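Side-chain contact in 3-oxoacyl-(Acyl-carrier protein) synthase (Burkholderia xenovorans, PDB 4EFI), which probably acts as a 3-oxoacyl-[acyl-carrier-protein] synthase, a KAS III-like condensing enzyme of the thiolase superfamily: residues 9-14 and 250-255. Numbering follows the deposited sequence.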
loop_
_atom_site.group_PDB
_atom_site.type_symbol
_atom_site.label_atom_id
_atom_site.label_comp_id
_atom_site.label_asym_id
_atom_site.label_seq_id
_atom_site.Cartn_x
_atom_site.Cartn_y
_atom_site.Cartn_z
ATOM N N GLY A 9 4.092 8.209 -17.411
ATOM C CA GLY A 9 4.596 8.390 -16.063
ATOM C C GLY A 9 6.049 8.819 -16.074
ATOM O O GLY A 9 6.773 8.549 -17.023
ATOM N N ARG A 10 6.436 9.536 -15.027
ATOM C CA ARG A 10 7.808 10.011 -14.834
ATOM C C ARG A 10 8.722 8.864 -14.458
ATOM O O ARG A 10 8.416 8.117 -13.528
ATOM C CB ARG A 10 7.846 11.093 -13.728
ATOM C CG ARG A 10 9.268 11.652 -13.419
ATOM C CD ARG A 10 9.220 12.932 -12.547
ATOM N NE ARG A 10 8.440 13.861 -13.308
ATOM C CZ ARG A 10 8.888 14.644 -14.281
ATOM N NH1 ARG A 10 10.182 14.845 -14.495
ATOM N NH2 ARG A 10 8.012 15.292 -14.988
ATOM N N GLU A 11 9.852 8.738 -15.142
ATOM C CA GLU A 11 10.848 7.698 -14.877
ATOM C C GLU A 11 11.971 8.240 -14.004
ATOM O O GLU A 11 12.553 9.281 -14.306
ATOM C CB GLU A 11 11.401 7.165 -16.197
ATOM C CG GLU A 11 10.287 6.604 -17.047
ATOM C CD GLU A 11 10.695 6.195 -18.442
ATOM O OE1 GLU A 11 11.916 6.174 -18.770
ATOM O OE2 GLU A 11 9.767 5.910 -19.236
ATOM N N LEU A 12 12.246 7.534 -12.913
ATOM C CA LEU A 12 13.137 8.005 -11.853
ATOM C C LEU A 12 14.104 6.897 -11.477
ATOM O O LEU A 12 13.769 5.724 -11.567
ATOM C CB LEU A 12 12.330 8.400 -10.614
ATOM C CG LEU A 12 11.375 9.559 -10.843
ATOM C CD1 LEU A 12 10.274 9.549 -9.790
ATOM C CD2 LEU A 12 12.148 10.875 -10.822
ATOM N N ARG A 13 15.299 7.267 -11.059
ATOM C CA ARG A 13 16.338 6.316 -10.681
ATOM C C ARG A 13 17.005 6.807 -9.402
ATOM O O ARG A 13 17.327 7.995 -9.277
ATOM C CB ARG A 13 17.388 6.184 -11.789
ATOM C CG ARG A 13 18.553 5.262 -11.458
ATOM C CD ARG A 13 19.707 5.533 -12.435
ATOM N NE ARG A 13 20.880 4.692 -12.204
ATOM C CZ ARG A 13 21.781 4.913 -11.253
ATOM N NH1 ARG A 13 21.633 5.941 -10.427
ATOM N NH2 ARG A 13 22.825 4.105 -11.123
ATOM N N THR A 14 17.206 5.911 -8.442
ATOM C CA THR A 14 17.982 6.247 -7.258
ATOM C C THR A 14 19.128 5.241 -7.098
ATOM O O THR A 14 19.127 4.151 -7.682
ATOM C CB THR A 14 17.131 6.246 -5.968
ATOM O OG1 THR A 14 16.630 4.934 -5.712
ATOM C CG2 THR A 14 15.955 7.176 -6.084
ATOM N N VAL A 250 3.988 -1.960 -16.259
ATOM C CA VAL A 250 4.814 -3.134 -16.018
ATOM C C VAL A 250 5.854 -3.265 -17.135
ATOM O O VAL A 250 7.043 -3.442 -16.868
ATOM C CB VAL A 250 3.965 -4.418 -15.914
ATOM C CG1 VAL A 250 4.847 -5.659 -15.863
ATOM C CG2 VAL A 250 3.064 -4.360 -14.681
ATOM N N SER A 251 5.403 -3.175 -18.379
ATOM C CA SER A 251 6.300 -3.320 -19.517
ATOM C C SER A 251 7.450 -2.322 -19.437
ATOM O O SER A 251 8.622 -2.680 -19.551
ATOM C CB SER A 251 5.529 -3.128 -20.824
ATOM O OG SER A 251 6.384 -3.230 -21.945
ATOM N N ARG A 252 7.110 -1.058 -19.226
ATOM C CA ARG A 252 8.132 -0.005 -19.243
ATOM C C ARG A 252 9.080 -0.128 -18.061
ATOM O O ARG A 252 10.287 0.111 -18.186
ATOM C CB ARG A 252 7.502 1.386 -19.316
ATOM C CG ARG A 252 8.522 2.493 -19.446
ATOM C CD ARG A 252 9.305 2.460 -20.755
ATOM N NE ARG A 252 10.326 3.511 -20.712
ATOM C CZ ARG A 252 11.468 3.507 -21.369
ATOM N NH1 ARG A 252 11.770 2.515 -22.195
ATOM N NH2 ARG A 252 12.314 4.519 -21.207
ATOM N N THR A 253 8.532 -0.530 -16.914
ATOM C CA THR A 253 9.352 -0.745 -15.726
ATOM C C THR A 253 10.396 -1.818 -16.002
ATOM O O THR A 253 11.587 -1.653 -15.688
ATOM C CB THR A 253 8.487 -1.146 -14.512
ATOM O OG1 THR A 253 7.591 -0.070 -14.195
ATOM C CG2 THR A 253 9.363 -1.435 -13.312
ATOM N N LEU A 254 9.956 -2.927 -16.589
ATOM C CA LEU A 254 10.856 -4.023 -16.922
ATOM C C LEU A 254 11.947 -3.535 -17.864
ATOM O O LEU A 254 13.120 -3.868 -17.695
ATOM C CB LEU A 254 10.088 -5.185 -17.552
ATOM C CG LEU A 254 9.263 -5.974 -16.529
ATOM C CD1 LEU A 254 8.413 -7.047 -17.179
ATOM C CD2 LEU A 254 10.169 -6.605 -15.494
ATOM N N ASP A 255 11.564 -2.732 -18.848
ATOM C CA ASP A 255 12.511 -2.266 -19.852
ATOM C C ASP A 255 13.607 -1.397 -19.221
ATOM O O ASP A 255 14.788 -1.576 -19.504
ATOM C CB ASP A 255 11.776 -1.507 -20.971
ATOM C CG ASP A 255 10.952 -2.425 -21.869
ATOM O OD1 ASP A 255 11.170 -3.657 -21.864
ATOM O OD2 ASP A 255 10.071 -1.909 -22.596
#
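Glu11 and Arg252 form a two-pronged salt bridge between the edge strand 10-15 and the helix 235-257. Arg252 presents the side of its guanidinium group, using NE and NH2 rather than the two terminal nitrogens. Each nitrogen takes a different carboxylate oxygen. NE donates to OE2 of Glu11 at 2.9 Å, and this bond is almost straight, 173° at the hydrogen. NH2 donates to OE1 of Glu11 at 3.0 Å, with more bend.

The two flat groups are not coplanar; their planes lie 45° apart. OE1 is met on its syn side, close to the carboxylate plane. OE2 is met from above that plane, although it lies nearly in the plane of the guanidinium. The carboxylate is thus gripped side-on, one oxygen to each nitrogen, with the two planes twisted against each other.

Glu11 reaches out with an extended chain beyond CG. Arg252 has CG anti to the backbone N, which puts this carbon 3.6 Å from Glu11 OE2. The chain then bends at chi2 (65°), which redirects it beyond CG. The two side chains cross at about a right angle.

Both side chains have neighbours in the fold. Glu11 touches Phe6, and Arg252 rests on Ile194 of the strand 190-197, which pairs with 10-15 in the mixed sheet. Thr253, next along the helix, bonds through OG1 to Ser338 of the same sheet.

This contact joins the helix to the sheet edge at the protein surface by a salt bridge made of two charge-assisted hydrogen bonds. Two bonds to separate oxygens restrict rotation of both groups, while nearby solvent probably weakens the electrostatic attraction.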